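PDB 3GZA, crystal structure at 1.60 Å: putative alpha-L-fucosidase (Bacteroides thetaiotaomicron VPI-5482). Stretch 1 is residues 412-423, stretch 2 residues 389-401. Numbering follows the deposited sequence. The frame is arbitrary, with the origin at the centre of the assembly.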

# COMPACT_ATOMS: atom_id res chain seq x y z
N LYS A 412 -24.90 44.59 13.65
CA LYS A 412 -25.54 44.57 14.97
C LYS A 412 -25.15 45.86 15.63
O LYS A 412 -24.00 46.24 15.59
CB LYS A 412 -25.00 43.42 15.79
CG LYS A 412 -25.63 43.22 17.19
CD LYS A 412 -24.97 42.01 17.86
CE LYS A 412 -25.60 41.61 19.16
NZ LYS A 412 -25.43 42.64 20.22
N PHE A 413 -26.11 46.51 16.29
CA PHE A 413 -25.84 47.78 16.93
C PHE A 413 -26.71 47.90 18.16
O PHE A 413 -27.60 47.09 18.37
CB PHE A 413 -26.08 48.93 15.94
CG PHE A 413 -27.32 48.76 15.09
CD1 PHE A 413 -28.55 49.20 15.53
CD2 PHE A 413 -27.24 48.12 13.87
CE1 PHE A 413 -29.69 49.02 14.75
CE2 PHE A 413 -28.38 47.96 13.09
CZ PHE A 413 -29.60 48.39 13.54
N GLU A 414 -26.41 48.90 18.98
CA GLU A 414 -27.17 49.17 20.20
C GLU A 414 -28.62 49.43 19.77
O GLU A 414 -28.84 50.20 18.84
CB GLU A 414 -26.55 50.36 20.93
CG GLU A 414 -27.20 50.73 22.24
CD GLU A 414 -26.99 49.69 23.37
OE1 GLU A 414 -26.22 48.71 23.21
OE2 GLU A 414 -27.61 49.92 24.46
N PRO A 415 -29.60 48.80 20.44
CA PRO A 415 -30.99 48.93 19.99
C PRO A 415 -31.53 50.34 20.03
O PRO A 415 -31.20 51.09 20.93
CB PRO A 415 -31.77 48.08 21.00
CG PRO A 415 -30.79 47.19 21.59
CD PRO A 415 -29.51 47.95 21.63
N VAL A 416 -32.38 50.66 19.07
CA VAL A 416 -33.02 51.96 19.00
C VAL A 416 -34.50 51.75 18.69
O VAL A 416 -34.87 50.74 18.10
CB VAL A 416 -32.40 52.88 17.90
CG1 VAL A 416 -30.98 53.25 18.25
CG2 VAL A 416 -32.49 52.22 16.52
N GLU A 417 -35.33 52.68 19.15
CA GLU A 417 -36.75 52.67 18.88
C GLU A 417 -36.88 53.51 17.63
O GLU A 417 -36.71 54.74 17.68
CB GLU A 417 -37.55 53.28 20.04
CG GLU A 417 -37.47 52.46 21.29
CD GLU A 417 -38.09 51.08 21.12
OE1 GLU A 417 -39.24 50.99 20.63
OE2 GLU A 417 -37.41 50.10 21.47
N ALA A 418 -37.23 52.85 16.53
CA ALA A 418 -37.21 53.49 15.23
C ALA A 418 -38.49 53.31 14.44
O ALA A 418 -39.21 52.35 14.63
CB ALA A 418 -36.00 52.89 14.41
N THR A 419 -38.75 54.23 13.52
CA THR A 419 -39.88 54.09 12.61
C THR A 419 -39.40 53.70 11.20
O THR A 419 -40.19 53.31 10.36
CB THR A 419 -40.70 55.36 12.55
OG1 THR A 419 -39.88 56.47 12.20
CG2 THR A 419 -41.36 55.63 13.92
N ALA A 420 -38.09 53.78 10.96
CA ALA A 420 -37.57 53.47 9.66
C ALA A 420 -36.07 53.34 9.73
O ALA A 420 -35.46 53.84 10.66
CB ALA A 420 -37.98 54.57 8.67
N LEU A 421 -35.50 52.59 8.80
CA LEU A 421 -34.04 52.50 8.63
C LEU A 421 -33.71 52.98 7.24
O LEU A 421 -34.53 52.87 6.32
CB LEU A 421 -33.53 51.08 8.77
CG LEU A 421 -33.56 50.43 10.15
CD1 LEU A 421 -32.80 49.13 10.05
CD2 LEU A 421 -32.96 51.31 11.22
N ARG A 422 -32.50 53.47 7.05
CA ARG A 422 -32.11 53.92 5.73
C ARG A 422 -30.69 53.52 5.45
O ARG A 422 -29.79 53.81 6.24
CB ARG A 422 -32.26 55.43 5.57
CG ARG A 422 -31.98 55.93 4.14
CD ARG A 422 -32.42 57.35 3.99
NE ARG A 422 -31.72 58.24 4.91
CZ ARG A 422 -32.08 59.51 5.14
NH1 ARG A 422 -33.14 60.05 4.55
NH2 ARG A 422 -31.39 60.26 5.99
N LEU A 423 -30.50 52.88 4.31
CA LEU A 423 -29.18 52.47 3.83
C LEU A 423 -28.75 53.44 2.74
O LEU A 423 -29.47 53.65 1.77
CB LEU A 423 -29.28 51.07 3.24
CG LEU A 423 -28.04 50.54 2.50
CD1 LEU A 423 -26.87 50.35 3.45
CD2 LEU A 423 -28.43 49.26 1.83
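Stretch 2 (389-401) EAKVNGKWQTVCK

Stretch 2 is a β-hairpin whose first strand pairs antiparallel with the end of stretch 1, while apolar side chains and an arginine-tryptophan stack extend the contact beyond the backbone ladder. The hairpin consists of strands 389-392 and 395-401 joined by a type I' turn from Val392 to Lys395; Asn393 (phi/psi 56/40°) and Gly394 (75/5°) supply its positive phi angles. Within it, Ala390 N to Gln397 O measures 2.7 Å and Gln397 N to Ala390 O 2.9 Å, both hydrogen bonds.

Strand 389-392 runs at 154° to strand 420-423, with the axes approaching to 4.7 Å. The register rests on Arg422 opposite Glu389, where Glu389 N donates to Arg422 O and Arg422 N to Glu389 O, each at 2.8 Å, and on the non-hydrogen-bonded pair Leu421-Ala390, with CA atoms 4.4 Å apart. Further along, Lys391 N donates to Ala420 O (2.9 Å, 175° at the hydrogen), and Thr419 N to Lys391 O at 2.9 Å. The chain turns a corner at Thr419, so strand 415-418 crosses strand 389-392 at 55° instead of continuing the ladder.

Side chains reinforce the pairing. The Arg422 guanidinium lies flat on Trp396, centres 3.7 Å apart and planes at 21°, leaving its edge free to meet carboxylate: Arg422 NH2 and NE reach Glu389 OE1 at 3.1 and 3.2 Å, forming a hydrogen-bonded salt bridge. Ala390 CB packs against Leu421 CD2 at 3.5 Å and Val416 CG2 at 3.7 Å, so that one methyl touches both strand 415-418 and strand 420-423. Further along the hairpin's second strand, Val399 covers one face of the Phe413 ring, its CG2 4.0 Å from the centroid and 5° off the normal. The contact buries 738 Å² in total.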

# COMPACT_ATOMS: atom_id res chain seq x y z
N GLU A 389 -28.82 54.40 8.85
CA GLU A 389 -29.42 55.36 9.76
C GLU A 389 -30.76 54.84 10.22
O GLU A 389 -31.40 54.09 9.51
CB GLU A 389 -29.66 56.69 9.06
CG GLU A 389 -28.42 57.43 8.70
CD GLU A 389 -28.74 58.64 7.87
OE1 GLU A 389 -29.00 58.44 6.66
OE2 GLU A 389 -28.75 59.76 8.41
N ALA A 390 -31.14 55.22 11.44
CA ALA A 390 -32.44 54.88 12.02
C ALA A 390 -33.17 56.18 12.30
O ALA A 390 -32.57 57.16 12.75
CB ALA A 390 -32.26 54.09 13.31
N LYS A 391 -34.46 56.19 11.97
CA LYS A 391 -35.30 57.37 12.26
C LYS A 391 -35.85 57.18 13.66
O LYS A 391 -36.74 56.36 13.87
CB LYS A 391 -36.42 57.53 11.22
CG LYS A 391 -37.23 58.80 11.41
CD LYS A 391 -38.39 58.91 10.43
CE LYS A 391 -38.06 59.68 9.17
NZ LYS A 391 -38.08 61.16 9.39
N VAL A 392 -35.32 57.97 14.60
CA VAL A 392 -35.61 57.86 16.02
C VAL A 392 -36.17 59.20 16.50
O VAL A 392 -35.50 60.24 16.41
CB VAL A 392 -34.34 57.48 16.79
CG1 VAL A 392 -34.62 57.40 18.28
CG2 VAL A 392 -33.75 56.17 16.27
N ASN A 393 -37.41 59.18 16.98
CA ASN A 393 -38.11 60.40 17.38
C ASN A 393 -38.18 61.41 16.24
O ASN A 393 -38.03 62.63 16.46
CB ASN A 393 -37.48 61.02 18.63
CG ASN A 393 -37.56 60.10 19.81
OD1 ASN A 393 -38.62 59.56 20.12
ND2 ASN A 393 -36.44 59.93 20.50
N GLY A 394 -38.41 60.90 15.03
CA GLY A 394 -38.52 61.72 13.83
C GLY A 394 -37.22 62.26 13.26
O GLY A 394 -37.25 63.04 12.30
N LYS A 395 -36.08 61.86 13.83
CA LYS A 395 -34.79 62.36 13.37
C LYS A 395 -33.89 61.20 13.05
O LYS A 395 -33.80 60.25 13.81
CB LYS A 395 -34.12 63.21 14.45
N TRP A 396 -33.23 61.29 11.90
CA TRP A 396 -32.30 60.26 11.47
C TRP A 396 -31.01 60.33 12.27
O TRP A 396 -30.47 61.42 12.49
CB TRP A 396 -31.95 60.43 10.00
CG TRP A 396 -33.06 60.16 9.07
CD1 TRP A 396 -33.79 61.07 8.38
CD2 TRP A 396 -33.58 58.88 8.72
NE1 TRP A 396 -34.72 60.43 7.60
CE2 TRP A 396 -34.62 59.09 7.79
CE3 TRP A 396 -33.27 57.58 9.10
CZ2 TRP A 396 -35.35 58.03 7.25
CZ3 TRP A 396 -33.99 56.54 8.56
CH2 TRP A 396 -35.02 56.76 7.65
N GLN A 397 -30.54 59.17 12.73
CA GLN A 397 -29.25 59.05 13.39
C GLN A 397 -28.56 57.85 12.80
O GLN A 397 -29.21 56.87 12.47
CB GLN A 397 -29.38 58.89 14.89
CG GLN A 397 -30.06 57.65 15.36
CD GLN A 397 -30.27 57.64 16.86
OE1 GLN A 397 -29.75 56.76 17.56
NE2 GLN A 397 -30.99 58.63 17.36
N THR A 398 -27.24 57.92 12.69
CA THR A 398 -26.46 56.83 12.14
C THR A 398 -26.26 55.76 13.20
O THR A 398 -25.88 56.07 14.33
CB THR A 398 -25.12 57.34 11.64
OG1 THR A 398 -25.35 58.40 10.70
CG2 THR A 398 -24.31 56.22 10.99
N VAL A 399 -26.55 54.51 12.82
CA VAL A 399 -26.39 53.36 13.70
C VAL A 399 -25.14 52.53 13.34
O VAL A 399 -24.57 51.87 14.21
CB VAL A 399 -27.68 52.50 13.76
CG1 VAL A 399 -28.81 53.31 14.45
CG2 VAL A 399 -28.11 52.07 12.39
N CYS A 400 -24.73 52.55 12.08
CA CYS A 400 -23.48 51.88 11.68
C CYS A 400 -22.97 52.36 10.34
O CYS A 400 -23.68 53.03 9.58
CB CYS A 400 -23.60 50.37 11.69
SG CYS A 400 -24.84 49.72 10.62
N LYS A 401 -21.71 52.04 10.08
CA LYS A 401 -21.05 52.39 8.84
C LYS A 401 -20.16 51.23 8.47
O LYS A 401 -19.60 50.58 9.33
CB LYS A 401 -20.22 53.65 9.02
CG LYS A 401 -21.02 54.93 9.24
O HOH W 1 -28.24 56.26 5.61
O HOH W 2 -39.11 58.19 14.48
O HOH W 3 -38.91 56.66 16.63